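Long-range contact in thymidylate synthase ThyX (PDB 4P5A), which probably methylates UMP and dUMP with methylenetetrahydrofolate and NADPH, as an FAD-binding homotetramer of the ThyX family: residues B[12-26]-B[64-77]. Residues are numbered along the deposited sequence; the frame is centred on the assembly and turned at random.
Sequences ITVELVDSSASDLAV and PFEHNSMTFLVRAP. With FAD (flavin-adenine dinucleotide), chain L.
Leu16 and Val14 reach the ring of Phe72 from the neighbouring antiparallel strand. Leu16 lays CD1 over a face, 4.2 Å from the Phe72 ring centroid, a CH-pi contact. Val14 brings CG1 in obliquely, 3.6 Å from Phe72 CD1. CG of Leu16 stands anti to the backbone N (chi1 176°), and chi2 of 76° brings CD1 to 3.5 Å from Thr71 O. Main-chain bonds pair Thr13 with Arg75 and Glu15 with Leu73; then Val17 and Asp18 both face Thr71, a classic beta bulge. Val17 N donates to Thr71 O (2.8 Å), Asp18 N only weakly to the same oxygen. The bulge turns Val17 toward the partner strand, and its CG2 lies 3.8 Å from Leu73 CB. One water accepts a hydrogen bond from Thr13 OG1 (2.6 Å) and donates to Glu15 OE1 and Leu73 O, tying both strands together. Farther along, Val26 CG1 sits over the Phe65 ring, 3.8 Å from its centroid. The Glu66 carboxylate lies over a face of the FAD adenine, CD 3.5 Å from FAD N1A, and salt-bridges Arg184 and Arg88 of a third subunit. Strand 13-20 edges the chain's four-stranded sheet; strand 69-77 pairs onward with 174-181, while helix 207-223 packs on Ile12, Ser19 and Met70.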
loop_
_atom_site.group_PDB
_atom_site.type_symbol
_atom_site.label_atom_id
_atom_site.label_comp_id
_atom_site.label_asym_id
_atom_site.label_seq_id
_atom_site.Cartn_x
_atom_site.Cartn_y
_atom_site.Cartn_z
ATOM N N ILE B 12 -22.636 9.961 -15.749
ATOM C CA ILE B 12 -21.440 9.309 -15.233
ATOM C C ILE B 12 -21.965 7.983 -14.782
ATOM O O ILE B 12 -22.947 7.960 -14.024
ATOM C CB ILE B 12 -21.043 10.023 -13.977
ATOM C CG1 ILE B 12 -20.706 11.484 -14.212
ATOM C CG2 ILE B 12 -19.769 9.369 -13.473
ATOM C CD1 ILE B 12 -19.499 11.695 -14.849
ATOM N N THR B 13 -21.441 6.904 -15.310
ATOM C CA THR B 13 -22.070 5.613 -15.026
ATOM C C THR B 13 -21.151 4.678 -14.266
ATOM O O THR B 13 -19.933 4.714 -14.407
ATOM C CB THR B 13 -22.530 4.919 -16.244
ATOM O OG1 THR B 13 -21.433 4.494 -16.966
ATOM C CG2 THR B 13 -23.399 5.842 -17.156
ATOM N N VAL B 14 -21.760 3.898 -13.412
ATOM C CA VAL B 14 -21.066 2.927 -12.526
ATOM C C VAL B 14 -21.937 1.672 -12.590
ATOM O O VAL B 14 -23.202 1.724 -12.397
ATOM C CB VAL B 14 -21.031 3.424 -11.083
ATOM C CG1 VAL B 14 -20.597 2.324 -10.165
ATOM C CG2 VAL B 14 -20.089 4.651 -10.925
ATOM N N GLU B 15 -21.307 0.552 -12.922
ATOM C CA GLU B 15 -22.044 -0.758 -12.854
ATOM C C GLU B 15 -21.229 -1.671 -12.002
ATOM O O GLU B 15 -20.049 -1.780 -12.205
ATOM C CB GLU B 15 -22.155 -1.378 -14.255
ATOM C CG GLU B 15 -23.004 -0.492 -15.218
ATOM C CD GLU B 15 -22.693 -0.779 -16.710
ATOM O OE1 GLU B 15 -22.589 0.227 -17.477
ATOM O OE2 GLU B 15 -22.501 -2.005 -17.053
ATOM N N LEU B 16 -21.891 -2.489 -11.163
ATOM C CA LEU B 16 -21.117 -3.520 -10.447
ATOM C C LEU B 16 -20.916 -4.754 -11.402
ATOM O O LEU B 16 -21.891 -5.350 -11.930
ATOM C CB LEU B 16 -21.903 -3.944 -9.178
ATOM C CG LEU B 16 -21.252 -5.086 -8.392
ATOM C CD1 LEU B 16 -20.058 -4.482 -7.632
ATOM C CD2 LEU B 16 -22.271 -5.602 -7.316
ATOM N N VAL B 17 -19.686 -5.059 -11.737
ATOM C CA VAL B 17 -19.296 -6.128 -12.679
ATOM C C VAL B 17 -19.299 -7.422 -11.925
ATOM O O VAL B 17 -19.752 -8.441 -12.458
ATOM C CB VAL B 17 -17.816 -5.926 -13.176
ATOM C CG1 VAL B 17 -17.254 -7.164 -13.953
ATOM C CG2 VAL B 17 -17.630 -4.660 -13.900
ATOM N N ASP B 18 -18.750 -7.451 -10.714
ATOM C CA ASP B 18 -18.747 -8.674 -9.991
ATOM C C ASP B 18 -18.474 -8.362 -8.559
ATOM O O ASP B 18 -18.033 -7.258 -8.251
ATOM C CB ASP B 18 -17.571 -9.554 -10.479
ATOM C CG ASP B 18 -17.718 -11.000 -9.986
ATOM O OD1 ASP B 18 -18.879 -11.432 -9.643
ATOM O OD2 ASP B 18 -16.653 -11.661 -9.864
ATOM N N SER B 19 -18.704 -9.301 -7.663
ATOM C CA SER B 19 -18.296 -9.039 -6.277
ATOM C C SER B 19 -18.223 -10.314 -5.505
ATOM O O SER B 19 -18.816 -11.386 -5.946
ATOM C CB SER B 19 -19.340 -8.141 -5.580
ATOM O OG SER B 19 -20.668 -8.730 -5.593
ATOM N N SER B 20 -17.573 -10.264 -4.348
ATOM C CA SER B 20 -17.745 -11.319 -3.409
ATOM C C SER B 20 -17.688 -10.569 -2.075
ATOM O O SER B 20 -16.585 -10.345 -1.534
ATOM C CB SER B 20 -16.577 -12.297 -3.547
ATOM O OG SER B 20 -16.633 -13.234 -2.518
ATOM N N ALA B 21 -18.830 -10.077 -1.650
ATOM C CA ALA B 21 -18.845 -9.227 -0.444
ATOM C C ALA B 21 -20.136 -9.362 0.269
ATOM O O ALA B 21 -21.251 -9.344 -0.376
ATOM C CB ALA B 21 -18.700 -7.782 -0.824
ATOM N N SER B 22 -20.031 -9.555 1.578
ATOM C CA SER B 22 -21.268 -9.679 2.390
ATOM C C SER B 22 -20.912 -9.324 3.821
ATOM O O SER B 22 -19.740 -9.343 4.210
ATOM C CB SER B 22 -21.734 -11.151 2.343
ATOM O OG SER B 22 -20.781 -11.997 3.021
ATOM N N ASP B 23 -21.948 -9.035 4.645
ATOM C CA ASP B 23 -21.639 -8.798 6.012
ATOM C C ASP B 23 -21.108 -9.994 6.731
ATOM O O ASP B 23 -20.267 -9.891 7.596
ATOM C CB ASP B 23 -22.953 -8.341 6.722
ATOM C CG ASP B 23 -23.501 -6.938 6.185
ATOM O OD1 ASP B 23 -24.724 -6.821 5.879
ATOM O OD2 ASP B 23 -22.699 -5.945 6.045
ATOM N N LEU B 24 -21.595 -11.177 6.344
ATOM C CA LEU B 24 -21.075 -12.394 6.941
ATOM C C LEU B 24 -19.569 -12.553 6.739
ATOM O O LEU B 24 -18.893 -13.063 7.631
ATOM C CB LEU B 24 -21.803 -13.570 6.319
ATOM C CG LEU B 24 -21.122 -14.877 6.717
ATOM C CD1 LEU B 24 -21.451 -15.347 8.179
ATOM C CD2 LEU B 24 -21.364 -15.980 5.629
ATOM N N ALA B 25 -19.058 -12.084 5.612
ATOM C CA ALA B 25 -17.592 -12.216 5.372
ATOM C C ALA B 25 -16.791 -11.422 6.414
ATOM O O ALA B 25 -15.648 -11.784 6.761
ATOM C CB ALA B 25 -17.265 -11.702 3.877
ATOM N N VAL B 26 -17.365 -10.315 6.889
ATOM C CA VAL B 26 -16.671 -9.530 7.933
ATOM C C VAL B 26 -16.654 -10.233 9.252
ATOM O O VAL B 26 -15.659 -10.222 9.935
ATOM C CB VAL B 26 -17.414 -8.209 8.139
ATOM C CG1 VAL B 26 -16.671 -7.243 9.214
ATOM C CG2 VAL B 26 -17.541 -7.506 6.836
ATOM N N PRO B 64 -11.011 -6.485 9.411
ATOM C CA PRO B 64 -12.011 -7.406 8.999
ATOM C C PRO B 64 -12.847 -7.001 7.812
ATOM O O PRO B 64 -13.329 -7.885 7.100
ATOM C CB PRO B 64 -12.946 -7.571 10.243
ATOM C CG PRO B 64 -11.991 -7.300 11.418
ATOM C CD PRO B 64 -11.169 -6.124 10.853
ATOM N N PHE B 65 -13.013 -5.700 7.552
ATOM C CA PHE B 65 -13.774 -5.301 6.400
ATOM C C PHE B 65 -13.022 -5.408 5.070
ATOM O O PHE B 65 -13.530 -5.067 3.989
ATOM C CB PHE B 65 -14.199 -3.843 6.603
ATOM C CG PHE B 65 -15.158 -3.670 7.816
ATOM C CD1 PHE B 65 -16.543 -3.917 7.668
ATOM C CD2 PHE B 65 -14.682 -3.282 9.046
ATOM C CE1 PHE B 65 -17.402 -3.793 8.738
ATOM C CE2 PHE B 65 -15.594 -3.216 10.183
ATOM C CZ PHE B 65 -16.965 -3.407 9.963
ATOM N N GLU B 66 -11.787 -5.881 5.093
ATOM C CA GLU B 66 -11.006 -6.016 3.827
ATOM C C GLU B 66 -11.184 -7.372 3.174
ATOM O O GLU B 66 -10.648 -7.546 2.036
ATOM C CB GLU B 66 -9.485 -5.844 4.124
ATOM C CG GLU B 66 -9.181 -4.447 4.624
ATOM C CD GLU B 66 -7.662 -4.269 4.993
ATOM O OE1 GLU B 66 -6.841 -5.163 4.648
ATOM O OE2 GLU B 66 -7.348 -3.248 5.606
ATOM N N HIS B 67 -11.841 -8.319 3.855
ATOM C CA HIS B 67 -11.831 -9.698 3.316
ATOM C C HIS B 67 -13.006 -9.879 2.359
ATOM O O HIS B 67 -13.909 -10.688 2.581
ATOM C CB HIS B 67 -11.826 -10.728 4.476
ATOM C CG HIS B 67 -10.572 -10.585 5.269
ATOM N ND1 HIS B 67 -9.445 -11.354 5.041
ATOM C CD2 HIS B 67 -10.238 -9.726 6.248
ATOM C CE1 HIS B 67 -8.457 -10.971 5.828
ATOM N NE2 HIS B 67 -8.903 -9.999 6.586
ATOM N N ASN B 68 -13.011 -9.098 1.264
ATOM C CA ASN B 68 -14.065 -9.147 0.277
ATOM C C ASN B 68 -13.631 -8.418 -0.937
ATOM O O ASN B 68 -12.558 -7.787 -0.876
ATOM C CB ASN B 68 -15.385 -8.523 0.819
ATOM C CG ASN B 68 -15.160 -7.170 1.507
ATOM O OD1 ASN B 68 -15.266 -6.988 2.788
ATOM N ND2 ASN B 68 -14.857 -6.271 0.739
ATOM N N SER B 69 -14.451 -8.356 -1.966
ATOM C CA SER B 69 -14.043 -7.603 -3.157
ATOM C C SER B 69 -15.273 -7.124 -3.920
ATOM O O SER B 69 -16.324 -7.840 -3.935
ATOM C CB SER B 69 -13.213 -8.514 -4.022
ATOM O OG SER B 69 -12.793 -7.855 -5.183
ATOM N N MET B 70 -15.138 -5.985 -4.553
ATOM C CA MET B 70 -16.195 -5.513 -5.449
ATOM C C MET B 70 -15.536 -4.958 -6.688
ATOM O O MET B 70 -14.545 -4.210 -6.538
ATOM C CB MET B 70 -16.962 -4.364 -4.774
ATOM C CG MET B 70 -17.987 -4.934 -3.705
ATOM S SD MET B 70 -18.532 -3.518 -2.643
ATOM C CE MET B 70 -17.083 -3.253 -1.470
ATOM N N THR B 71 -16.080 -5.227 -7.857
ATOM C CA THR B 71 -15.404 -4.627 -9.074
ATOM C C THR B 71 -16.443 -3.808 -9.798
ATOM O O THR B 71 -17.531 -4.312 -10.102
ATOM C CB THR B 71 -14.947 -5.726 -10.013
ATOM O OG1 THR B 71 -13.874 -6.530 -9.375
ATOM C CG2 THR B 71 -14.446 -5.199 -11.395
ATOM N N PHE B 72 -16.111 -2.574 -10.098
ATOM C CA PHE B 72 -17.028 -1.655 -10.789
ATOM C C PHE B 72 -16.523 -1.344 -12.183
ATOM O O PHE B 72 -15.315 -1.115 -12.373
ATOM C CB PHE B 72 -17.114 -0.324 -10.037
ATOM C CG PHE B 72 -17.738 -0.460 -8.677
ATOM C CD1 PHE B 72 -19.145 -0.600 -8.581
ATOM C CD2 PHE B 72 -16.947 -0.501 -7.544
ATOM C CE1 PHE B 72 -19.768 -0.700 -7.313
ATOM C CE2 PHE B 72 -17.552 -0.622 -6.272
ATOM C CZ PHE B 72 -18.947 -0.739 -6.181
ATOM N N LEU B 73 -17.446 -1.172 -13.104
ATOM C CA LEU B 73 -17.145 -0.578 -14.411
ATOM C C LEU B 73 -17.603 0.858 -14.336
ATOM O O LEU B 73 -18.810 1.157 -14.081
ATOM C CB LEU B 73 -17.991 -1.285 -15.541
ATOM C CG LEU B 73 -17.847 -0.750 -17.016
ATOM C CD1 LEU B 73 -16.406 -0.829 -17.516
ATOM C CD2 LEU B 73 -18.714 -1.740 -17.903
ATOM N N VAL B 74 -16.675 1.786 -14.589
ATOM C CA VAL B 74 -16.961 3.193 -14.418
ATOM C C VAL B 74 -16.712 3.896 -15.765
ATOM O O VAL B 74 -15.704 3.699 -16.394
ATOM C CB VAL B 74 -15.959 3.818 -13.374
ATOM C CG1 VAL B 74 -16.235 5.354 -13.210
ATOM C CG2 VAL B 74 -16.137 3.096 -11.990
ATOM N N ARG B 75 -17.668 4.706 -16.219
ATOM C CA ARG B 75 -17.445 5.587 -17.332
ATOM C C ARG B 75 -17.563 7.062 -16.930
ATOM O O ARG B 75 -18.605 7.492 -16.380
ATOM C CB ARG B 75 -18.492 5.279 -18.427
ATOM C CG ARG B 75 -18.243 6.067 -19.767
ATOM C CD ARG B 75 -19.249 5.596 -20.940
ATOM N NE ARG B 75 -19.678 4.209 -20.718
ATOM C CZ ARG B 75 -19.083 3.122 -21.218
ATOM N NH1 ARG B 75 -18.030 3.219 -22.042
ATOM N NH2 ARG B 75 -19.550 1.926 -20.908
ATOM N N ALA B 76 -16.499 7.844 -17.144
ATOM C CA ALA B 76 -16.466 9.206 -16.574
ATOM C C ALA B 76 -15.424 9.942 -17.374
ATOM O O ALA B 76 -14.509 9.309 -17.959
ATOM C CB ALA B 76 -16.073 9.159 -15.022
ATOM N N PRO B 77 -15.462 11.319 -17.339
ATOM C CA PRO B 77 -14.460 12.129 -17.990
ATOM C C PRO B 77 -13.103 11.986 -17.289
ATOM O O PRO B 77 -13.049 11.677 -16.073
ATOM C CB PRO B 77 -15.016 13.562 -17.866
ATOM C CG PRO B 77 -15.908 13.527 -16.628
ATOM C CD PRO B 77 -16.516 12.106 -16.644
HETATM P PA FAD L . -1.997 0.101 8.038
HETATM O O1A FAD L . -0.897 0.942 8.202
HETATM O O2A FAD L . -1.712 -1.253 7.540
HETATM O O5B FAD L . -2.914 0.829 6.931
HETATM C C5B FAD L . -3.168 2.138 7.079
HETATM C C4B FAD L . -4.575 2.511 6.436
HETATM O O4B FAD L . -4.256 2.297 5.034
HETATM C C3B FAD L . -5.738 1.572 6.734
HETATM O O3B FAD L . -6.335 2.163 7.893
HETATM C C2B FAD L . -6.621 1.721 5.520
HETATM O O2B FAD L . -7.321 3.014 5.504
HETATM C C1B FAD L . -5.521 1.704 4.458
HETATM N N9A FAD L . -5.191 0.351 3.936
HETATM C C8A FAD L . -3.948 -0.219 3.874
HETATM N N7A FAD L . -4.074 -1.406 3.193
HETATM C C5A FAD L . -5.384 -1.587 2.853
HETATM C C6A FAD L . -6.048 -2.609 2.197
HETATM N N6A FAD L . -5.414 -3.663 1.678
HETATM N N1A FAD L . -7.396 -2.469 1.995
HETATM C C2A FAD L . -8.031 -1.378 2.426
HETATM N N3A FAD L . -7.385 -0.346 3.068
HETATM C C4A FAD L . -6.065 -0.452 3.319
HETATM N N1 FAD L . -5.267 -7.700 14.261
HETATM C C2 FAD L . -5.627 -8.963 14.185
HETATM O O2 FAD L . -5.250 -9.677 13.239
HETATM N N3 FAD L . -6.488 -9.525 15.142
HETATM C C4 FAD L . -7.006 -8.779 16.168
HETATM O O4 FAD L . -7.791 -9.312 16.995
HETATM C C4X FAD L . -6.630 -7.410 16.272
HETATM N N5 FAD L . -7.127 -6.629 17.275
HETATM C C5X FAD L . -6.594 -5.342 17.441
HETATM C C6 FAD L . -6.936 -4.546 18.594
HETATM C C7 FAD L . -6.330 -3.273 18.709
HETATM C C7M FAD L . -6.775 -2.449 19.978
HETATM C C8 FAD L . -5.403 -2.752 17.788
HETATM C C8M FAD L . -4.732 -1.349 17.814
HETATM C C9 FAD L . -5.076 -3.549 16.686
HETATM C C9A FAD L . -5.680 -4.792 16.511
HETATM N N10 FAD L . -5.269 -5.600 15.408
HETATM C C10 FAD L . -5.742 -6.868 15.322
HETATM C "C1'" FAD L . -4.376 -5.083 14.340
HETATM C "C2'" FAD L . -5.296 -4.238 13.352
HETATM O "O2'" FAD L . -6.305 -5.045 12.679
HETATM C "C3'" FAD L . -4.425 -3.624 12.262
HETATM O "O3'" FAD L . -3.686 -4.660 11.617
HETATM C "C4'" FAD L . -3.420 -2.586 12.835
HETATM O "O4'" FAD L . -4.092 -1.768 13.767
HETATM C "C5'" FAD L . -2.882 -1.693 11.737
HETATM O "O5'" FAD L . -4.002 -0.802 11.342
HETATM P P FAD L . -4.234 -0.464 9.787
HETATM O O1P FAD L . -4.528 -1.659 8.997
HETATM O O2P FAD L . -5.393 0.513 9.855
HETATM O O3P FAD L . -2.861 0.220 9.377
HETATM O O HOH W 1 -20.446 2.248 -16.260
#